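Local coordinates for B12-independent glycerol dehydratase (Clostridium butyricum, PDB 4MTJ), which probably dehydrates glycerol to 3-hydroxypropionaldehyde by glycyl-radical chemistry, without the coenzyme B12 that the classical dehydratases need, at residues A47-A52 with L205-I210; Y218-A223 with I248-S253; I321-D326 with Y336-N341. All coordinates share one frame; numbering follows the deposited sequence.

How the contacts relate
From the N terminus, the chain enters helix 47-61 and returns to it 153 residues later, when helix 197-230 lies alongside to close contact 1. The same long helix then carries contact 2: residues 218-223 pack against 248-253 of helix 236-252, closing an antiparallel hairpin of two helices with a short connection at 231-235. Contact 3 is more local, joining the loops on either side of helix 329-332 just before strand 341-344. The three follow in series, with neither nesting nor crossing. Contacts 1 and 2 lie about 22 Å apart between centres, toward the periphery, and share helix 197-230; the centre of contact 3, about 9 Å from the chain's centre, is about 26 Å from each.

Contact 1 (A47-A52 with L205-I210); sequences AILRRA and LNSVII
Ser207 and Ala52 face each other where helix 47-61 runs beside helix 197-230, and the 5.1 Å between their CA atoms is the shortest such spacing across the two segments. Their CB atoms are 3.7 Å apart, and Ala52 CB also rests beside the carbonyl oxygen of Ser207. Small residues at this point let the segment axes come within 8.8 Å, and an angle of 4° between the N-to-C directions of the segments shows them parallel. Such alignment distinguishes the contact from a hairpin: the helices belong to distant parts of the chain and lie side by side in the peripheral helical part of this PFL-like fold, where the centre of the contact lies about 27 Å from the centre of the chain.

The hydroxyl of Ser207 stands anti to its own carbonyl carbon (chi1 -65°), which turns OG back along the helix to bond Lys203 O. It is thus satisfied within its own helix, although it also lies 3.3 Å from Ile48 O, an oxygen that already accepts the helical bond from Ala52 N. Apolar groups close round it: Ile48 CG1 reaches Ser207 CB, and the CD1 branch of Leu49 bends across toward the second helix. Leu49 is modelled in a strained conformation, its chi1 of -112° lying away from any staggered value, so the exact placement of that branch is doubtful. As modelled, it meets Ile210 CD1 at 3.9 Å, the two side chains crossing at about a right angle. The other branch of Ile210 serves a different neighbour, CG2 lying 4.1 Å from Ala52 CB. Pro520, from the short helix 520-523, touches Ile48, Ala52 and Ser207 and so contributes a third element to this junction.

Contact 2 (Y218-A223 with I248-S253); sequences YVNRYA and ICSKVS
Val219 enters the groove of the facing helix with its CG1 branch, 3.2 Å from Cys249 O and 3.6 Å from Ser253 CA. That branch stands anti to the backbone N (chi1 -179°), which aims it between these two residues, one helical turn apart. The segment axes approach to 7.9 Å at 162°, the geometry of an antiparallel helical hairpin: helix 197-230 turns through a few residues into helix 236-252.

Next along the chain, Asn220 brings its amide beside Ser253, with OD1 3.4 Å from Ser253 CB. A water reinforces this corner. It donates to Ser253 OG over 2.9 Å and accepts a weak bond from Asn220 ND2. Ser253 OG in turn gives its proton to Ser250 O at 2.7 Å, reaching it from above the carbonyl plane, 41° out.

Tyr222 adds its CB against Cys249 SG, while its ring leads away from the hairpin partner. Its hydroxyl donates to Tyr218 OH and also bonds Ser75 N, and the ring meets Phe269 of helix 260-277.

Ala223 ends the walk. Its CB packs 3.9 Å from Cys249 CB and 3.4 Å from Ser250 OG, a hydroxyl that makes a weak bond back to Ala246 O.

Direct contact is therefore van der Waals in kind: carbon packs on carbon, and also on the Cys249 carbonyl and the Ser250 hydroxyl. The hydrogen bonds of the polar groups run within a segment, through the water, or to residues outside such as Ser75 and Ala246; the pairing depends on close shape fit more than on direct polar bonds.

Contact 3 (I321-D326 with Y336-N341); sequences INKVRD and YPMYQN
The loop that leads into strand 341-344 of the PFL-like, glycyl-radical barrel runs beside the diol site, and there Arg325 clasps Pro337 across from the loop before helix 329-332. Arg325 NH2 donates to Pro337 O over 3.0 Å, nearly straight at 163° and almost end-on to the carbonyl (C=O...N 169°), with the oxygen in the guanidinium plane. An extended chain from CG to NE carries the group there, and Lys323 CG lies over one of its faces. The same NH2 approaches the Tyr339 ring at its edge, while Pro337 CB rests over a face of that ring.

Met338 fills the middle. Bent at chi2 and chi3, it folds SD to 3.6 Å from Lys323 CB and CE to 3.6 Å from Ile321 CG2, crossing the isoleucine at about a right angle. Further on, Ile321 CD1 meets Gln340 OE1, whose hydrogen-bond partner is His271.

Asn322 turns its amide plane 89° to the Tyr336 ring, with ND2 3.3 Å from CD2. Its OD1 accepts from Lys323 N at 2.8 Å, a bond from an oblique direction that, with a further partner of ND2, limits the amide's rotation. One water lies 2.8 Å from both Ile321 O and Tyr336 O, close enough to link the two backbones.

The Tyr339 side chain is about 3 Å from the bound S-1,2-propanediol, a diol this enzyme class also dehydrates, so the loop probably borders the substrate pocket. Helix 260-277 touches Ile321 and Met338 through Asn275. Asn341 opens strand 341-344, an outermost strand, within this chain, of a mixed sheet that is probably one half of the family's barrel, next to strand 375-380.

Contact 1 (A47-A52 with L205-I210)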
# COMPACT_ATOMS: atom_id res chain seq x y z
N ALA A 47 -6.94 2.29 -3.20
CA ALA A 47 -7.95 1.82 -2.24
C ALA A 47 -8.86 2.92 -1.63
O ALA A 47 -10.07 2.73 -1.51
CB ALA A 47 -7.30 0.98 -1.15
N ILE A 48 -8.29 4.07 -1.27
CA ILE A 48 -9.09 5.13 -0.66
C ILE A 48 -10.17 5.65 -1.63
O ILE A 48 -11.29 5.97 -1.23
CB ILE A 48 -8.20 6.30 -0.11
CG1 ILE A 48 -9.01 7.26 0.77
CG2 ILE A 48 -7.51 7.07 -1.24
CD1 ILE A 48 -9.44 6.66 2.09
N LEU A 49 -9.83 5.70 -2.92
CA LEU A 49 -10.79 6.14 -3.92
C LEU A 49 -11.86 5.08 -4.20
O LEU A 49 -13.02 5.41 -4.42
CB LEU A 49 -10.07 6.51 -5.21
CG LEU A 49 -10.05 7.96 -5.67
CD1 LEU A 49 -11.15 8.76 -5.00
CD2 LEU A 49 -8.71 8.58 -5.37
N ARG A 50 -11.45 3.80 -4.21
CA ARG A 50 -12.39 2.69 -4.31
C ARG A 50 -13.42 2.83 -3.19
O ARG A 50 -14.63 2.72 -3.43
CB ARG A 50 -11.69 1.33 -4.20
CG ARG A 50 -10.59 1.04 -5.25
CD ARG A 50 -10.95 -0.18 -6.08
NE ARG A 50 -10.36 -1.42 -5.63
CZ ARG A 50 -10.71 -2.62 -6.06
NH1 ARG A 50 -11.69 -2.75 -6.94
NH2 ARG A 50 -10.10 -3.70 -5.59
N ARG A 51 -12.94 3.09 -1.98
CA ARG A 51 -13.80 3.22 -0.81
C ARG A 51 -14.76 4.39 -0.95
O ARG A 51 -15.96 4.27 -0.65
CB ARG A 51 -12.96 3.36 0.48
CG ARG A 51 -12.22 2.08 0.92
CD ARG A 51 -13.18 0.90 1.14
NE ARG A 51 -14.31 1.27 2.00
CZ ARG A 51 -15.23 0.42 2.45
NH1 ARG A 51 -15.17 -0.88 2.14
NH2 ARG A 51 -16.21 0.86 3.21
N ALA A 52 -14.24 5.54 -1.39
CA ALA A 52 -15.07 6.72 -1.62
C ALA A 52 -16.15 6.43 -2.66
O ALA A 52 -17.34 6.60 -2.39
CB ALA A 52 -14.21 7.89 -2.04
N LEU A 205 -7.81 13.36 0.28
CA LEU A 205 -8.68 14.53 0.42
C LEU A 205 -9.83 14.51 -0.60
O LEU A 205 -10.97 14.82 -0.24
CB LEU A 205 -7.88 15.83 0.39
CG LEU A 205 -6.93 16.03 1.58
CD1 LEU A 205 -5.94 17.17 1.34
CD2 LEU A 205 -7.71 16.25 2.88
N ASN A 206 -9.54 14.12 -1.84
CA ASN A 206 -10.58 13.97 -2.86
C ASN A 206 -11.58 12.92 -2.45
O ASN A 206 -12.76 13.01 -2.79
CB ASN A 206 -10.01 13.56 -4.23
CG ASN A 206 -9.11 14.61 -4.84
OD1 ASN A 206 -9.23 15.80 -4.55
ND2 ASN A 206 -8.19 14.17 -5.69
N SER A 207 -11.11 11.89 -1.75
CA SER A 207 -11.99 10.82 -1.31
C SER A 207 -12.96 11.32 -0.25
O SER A 207 -14.15 11.00 -0.27
CB SER A 207 -11.18 9.62 -0.81
OG SER A 207 -10.42 9.06 -1.87
N VAL A 208 -12.44 12.11 0.68
CA VAL A 208 -13.26 12.77 1.67
C VAL A 208 -14.37 13.59 1.00
O VAL A 208 -15.53 13.56 1.41
CB VAL A 208 -12.41 13.69 2.56
CG1 VAL A 208 -13.30 14.64 3.33
CG2 VAL A 208 -11.57 12.86 3.51
N ILE A 209 -13.99 14.33 -0.04
CA ILE A 209 -14.93 15.19 -0.74
C ILE A 209 -16.03 14.39 -1.44
O ILE A 209 -17.22 14.68 -1.29
CB ILE A 209 -14.20 16.10 -1.73
CG1 ILE A 209 -13.32 17.10 -0.96
CG2 ILE A 209 -15.19 16.81 -2.63
CD1 ILE A 209 -12.39 17.90 -1.84
N ILE A 210 -15.63 13.37 -2.19
CA ILE A 210 -16.58 12.50 -2.85
C ILE A 210 -17.52 11.85 -1.83
O ILE A 210 -18.73 11.78 -2.05
CB ILE A 210 -15.88 11.41 -3.67
CG1 ILE A 210 -15.23 12.02 -4.92
CG2 ILE A 210 -16.86 10.30 -4.05
CD1 ILE A 210 -14.21 11.10 -5.57

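Contact 2 (Y218-A223 with I248-S253)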
# COMPACT_ATOMS: atom_id res chain seq x y z
N TYR A 218 -27.44 11.60 -0.19
CA TYR A 218 -28.24 10.65 0.59
C TYR A 218 -29.34 11.37 1.36
O TYR A 218 -30.51 10.96 1.32
CB TYR A 218 -27.35 9.86 1.56
CG TYR A 218 -28.07 8.74 2.28
CD1 TYR A 218 -28.48 7.60 1.59
CD2 TYR A 218 -28.34 8.81 3.65
CE1 TYR A 218 -29.14 6.57 2.23
CE2 TYR A 218 -29.00 7.78 4.30
CZ TYR A 218 -29.40 6.66 3.58
OH TYR A 218 -30.07 5.63 4.21
N VAL A 219 -28.98 12.44 2.06
CA VAL A 219 -29.97 13.21 2.80
C VAL A 219 -31.08 13.75 1.89
O VAL A 219 -32.27 13.69 2.24
CB VAL A 219 -29.34 14.40 3.55
CG1 VAL A 219 -30.41 15.13 4.32
CG2 VAL A 219 -28.21 13.92 4.47
N ASN A 220 -30.68 14.25 0.72
CA ASN A 220 -31.65 14.77 -0.26
C ASN A 220 -32.64 13.72 -0.76
O ASN A 220 -33.78 14.06 -1.07
CB ASN A 220 -30.94 15.46 -1.43
CG ASN A 220 -30.52 16.88 -1.09
OD1 ASN A 220 -31.23 17.60 -0.40
ND2 ASN A 220 -29.34 17.29 -1.58
N ARG A 221 -32.22 12.46 -0.84
CA ARG A 221 -33.14 11.40 -1.24
C ARG A 221 -34.27 11.23 -0.22
O ARG A 221 -35.39 10.89 -0.58
CB ARG A 221 -32.40 10.07 -1.42
CG ARG A 221 -31.37 10.08 -2.52
CD ARG A 221 -30.76 8.71 -2.69
NE ARG A 221 -31.79 7.71 -2.98
CZ ARG A 221 -31.64 6.41 -2.77
NH1 ARG A 221 -30.52 5.93 -2.23
NH2 ARG A 221 -32.63 5.58 -3.07
N TYR A 222 -33.97 11.48 1.05
CA TYR A 222 -35.00 11.45 2.07
C TYR A 222 -35.91 12.67 1.96
O TYR A 222 -37.12 12.57 2.17
CB TYR A 222 -34.41 11.33 3.48
CG TYR A 222 -34.02 9.92 3.82
CD1 TYR A 222 -32.73 9.46 3.55
CD2 TYR A 222 -34.94 9.04 4.38
CE1 TYR A 222 -32.37 8.17 3.85
CE2 TYR A 222 -34.58 7.74 4.67
CZ TYR A 222 -33.30 7.31 4.41
OH TYR A 222 -32.93 6.03 4.69
N ALA A 223 -35.32 13.81 1.63
CA ALA A 223 -36.09 15.03 1.38
C ALA A 223 -37.15 14.76 0.31
O ALA A 223 -38.32 15.09 0.48
CB ALA A 223 -35.17 16.15 0.94
N ILE A 248 -36.57 19.95 6.49
CA ILE A 248 -35.42 19.78 7.36
C ILE A 248 -34.29 19.02 6.68
O ILE A 248 -33.13 19.41 6.78
CB ILE A 248 -35.84 19.11 8.67
CG1 ILE A 248 -36.42 20.18 9.60
CG2 ILE A 248 -34.67 18.42 9.33
CD1 ILE A 248 -37.08 19.62 10.79
N CYS A 249 -34.64 17.97 5.96
CA CYS A 249 -33.63 17.19 5.26
C CYS A 249 -32.97 18.03 4.17
O CYS A 249 -31.75 17.98 4.00
CB CYS A 249 -34.22 15.90 4.70
SG CYS A 249 -34.78 14.73 5.97
N SER A 250 -33.77 18.82 3.46
CA SER A 250 -33.21 19.70 2.45
C SER A 250 -32.20 20.68 3.04
O SER A 250 -31.15 20.93 2.44
CB SER A 250 -34.30 20.44 1.68
OG SER A 250 -34.98 19.55 0.81
N LYS A 251 -32.49 21.23 4.22
CA LYS A 251 -31.53 22.13 4.86
C LYS A 251 -30.26 21.42 5.38
O LYS A 251 -29.15 21.88 5.10
CB LYS A 251 -32.15 22.97 5.97
CG LYS A 251 -31.08 23.44 6.94
CD LYS A 251 -31.32 24.81 7.52
CE LYS A 251 -30.13 25.19 8.39
NZ LYS A 251 -30.43 26.36 9.27
N VAL A 252 -30.41 20.32 6.11
CA VAL A 252 -29.23 19.68 6.70
C VAL A 252 -28.50 18.75 5.74
O VAL A 252 -27.51 18.12 6.12
CB VAL A 252 -29.54 18.96 8.04
CG1 VAL A 252 -30.15 19.93 9.03
CG2 VAL A 252 -30.43 17.72 7.81
N SER A 253 -28.98 18.67 4.50
CA SER A 253 -28.31 17.88 3.46
C SER A 253 -26.85 18.31 3.31
O SER A 253 -25.98 17.46 3.14
CB SER A 253 -29.02 17.97 2.11
OG SER A 253 -29.14 19.31 1.70
O HOH W 1 -27.99 20.30 -0.80

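Contact 3 (I321-D326 with Y336-N341)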
# COMPACT_ATOMS: atom_id res chain seq x y z
N ILE A 321 -30.76 -0.09 13.94
CA ILE A 321 -29.54 -0.66 13.39
C ILE A 321 -29.26 -2.05 13.96
O ILE A 321 -29.45 -2.29 15.15
CB ILE A 321 -28.33 0.26 13.66
CG1 ILE A 321 -28.58 1.63 13.04
CG2 ILE A 321 -27.02 -0.35 13.15
CD1 ILE A 321 -27.49 2.63 13.30
N ASN A 322 -28.82 -2.96 13.09
CA ASN A 322 -28.47 -4.31 13.50
C ASN A 322 -27.34 -4.82 12.61
O ASN A 322 -27.01 -4.20 11.59
CB ASN A 322 -29.69 -5.24 13.40
CG ASN A 322 -29.62 -6.43 14.36
OD1 ASN A 322 -28.56 -6.79 14.87
ND2 ASN A 322 -30.77 -7.04 14.61
N LYS A 323 -26.75 -5.94 12.98
CA LYS A 323 -25.52 -6.38 12.36
C LYS A 323 -25.42 -7.89 12.51
O LYS A 323 -25.32 -8.39 13.62
CB LYS A 323 -24.32 -5.69 13.05
CG LYS A 323 -22.95 -6.26 12.69
CD LYS A 323 -21.82 -5.52 13.43
CE LYS A 323 -20.45 -6.16 13.14
NZ LYS A 323 -19.34 -5.50 13.86
N VAL A 324 -25.46 -8.61 11.40
CA VAL A 324 -25.38 -10.06 11.50
C VAL A 324 -23.92 -10.47 11.62
O VAL A 324 -23.04 -9.88 11.00
CB VAL A 324 -26.06 -10.77 10.31
CG1 VAL A 324 -25.29 -10.54 9.00
CG2 VAL A 324 -26.18 -12.24 10.60
N ARG A 325 -23.66 -11.47 12.45
CA ARG A 325 -22.30 -11.94 12.68
C ARG A 325 -22.29 -13.44 12.50
O ARG A 325 -23.34 -14.07 12.55
CB ARG A 325 -21.82 -11.58 14.10
CG ARG A 325 -21.68 -10.08 14.36
CD ARG A 325 -21.24 -9.81 15.81
NE ARG A 325 -21.22 -8.37 16.11
CZ ARG A 325 -22.25 -7.69 16.60
NH1 ARG A 325 -23.39 -8.31 16.88
NH2 ARG A 325 -22.14 -6.39 16.85
N ASP A 326 -21.11 -14.01 12.29
CA ASP A 326 -21.00 -15.46 12.21
C ASP A 326 -21.46 -16.12 13.52
O ASP A 326 -21.53 -15.49 14.57
CB ASP A 326 -19.58 -15.88 11.82
CG ASP A 326 -18.57 -15.59 12.91
OD1 ASP A 326 -17.87 -14.54 12.83
OD2 ASP A 326 -18.45 -16.42 13.84
N TYR A 336 -28.30 -9.13 19.63
CA TYR A 336 -28.33 -8.13 18.55
C TYR A 336 -27.66 -6.79 18.89
O TYR A 336 -28.18 -5.73 18.52
CB TYR A 336 -29.77 -7.83 18.13
CG TYR A 336 -30.58 -9.00 17.61
CD1 TYR A 336 -31.76 -9.39 18.24
CD2 TYR A 336 -30.17 -9.70 16.48
CE1 TYR A 336 -32.52 -10.45 17.76
CE2 TYR A 336 -30.91 -10.78 16.00
CZ TYR A 336 -32.09 -11.14 16.65
OH TYR A 336 -32.83 -12.20 16.17
N PRO A 337 -26.51 -6.82 19.59
CA PRO A 337 -26.01 -5.57 20.16
C PRO A 337 -25.18 -4.72 19.18
O PRO A 337 -24.40 -5.26 18.38
CB PRO A 337 -25.10 -6.07 21.28
CG PRO A 337 -24.51 -7.33 20.70
CD PRO A 337 -25.58 -7.94 19.83
N MET A 338 -25.37 -3.41 19.26
CA MET A 338 -24.59 -2.47 18.47
C MET A 338 -23.64 -1.67 19.35
O MET A 338 -22.71 -1.04 18.84
CB MET A 338 -25.49 -1.52 17.66
CG MET A 338 -26.27 -2.18 16.53
SD MET A 338 -25.27 -3.21 15.43
CE MET A 338 -24.17 -1.99 14.70
N TYR A 339 -23.88 -1.69 20.67
CA TYR A 339 -23.02 -1.02 21.66
C TYR A 339 -22.83 0.49 21.42
O TYR A 339 -21.72 1.01 21.57
CB TYR A 339 -21.65 -1.69 21.74
CG TYR A 339 -21.70 -3.19 21.92
CD1 TYR A 339 -21.66 -4.05 20.83
CD2 TYR A 339 -21.79 -3.75 23.19
CE1 TYR A 339 -21.70 -5.42 21.00
CE2 TYR A 339 -21.84 -5.12 23.37
CZ TYR A 339 -21.79 -5.96 22.27
OH TYR A 339 -21.84 -7.32 22.45
N GLN A 340 -23.90 1.17 21.05
CA GLN A 340 -23.83 2.62 20.84
C GLN A 340 -23.93 3.37 22.17
O GLN A 340 -25.03 3.61 22.70
CB GLN A 340 -24.94 3.04 19.87
CG GLN A 340 -24.89 2.28 18.54
CD GLN A 340 -26.21 2.30 17.79
OE1 GLN A 340 -26.32 2.86 16.70
NE2 GLN A 340 -27.23 1.68 18.38
N ASN A 341 -22.78 3.73 22.73
CA ASN A 341 -22.74 4.30 24.06
C ASN A 341 -23.01 5.81 24.06
O ASN A 341 -22.44 6.56 23.28
CB ASN A 341 -21.43 3.96 24.79
CG ASN A 341 -21.57 4.02 26.30
OD1 ASN A 341 -21.80 5.09 26.87
ND2 ASN A 341 -21.49 2.87 26.96
O HOH W 2 -29.93 -4.57 16.71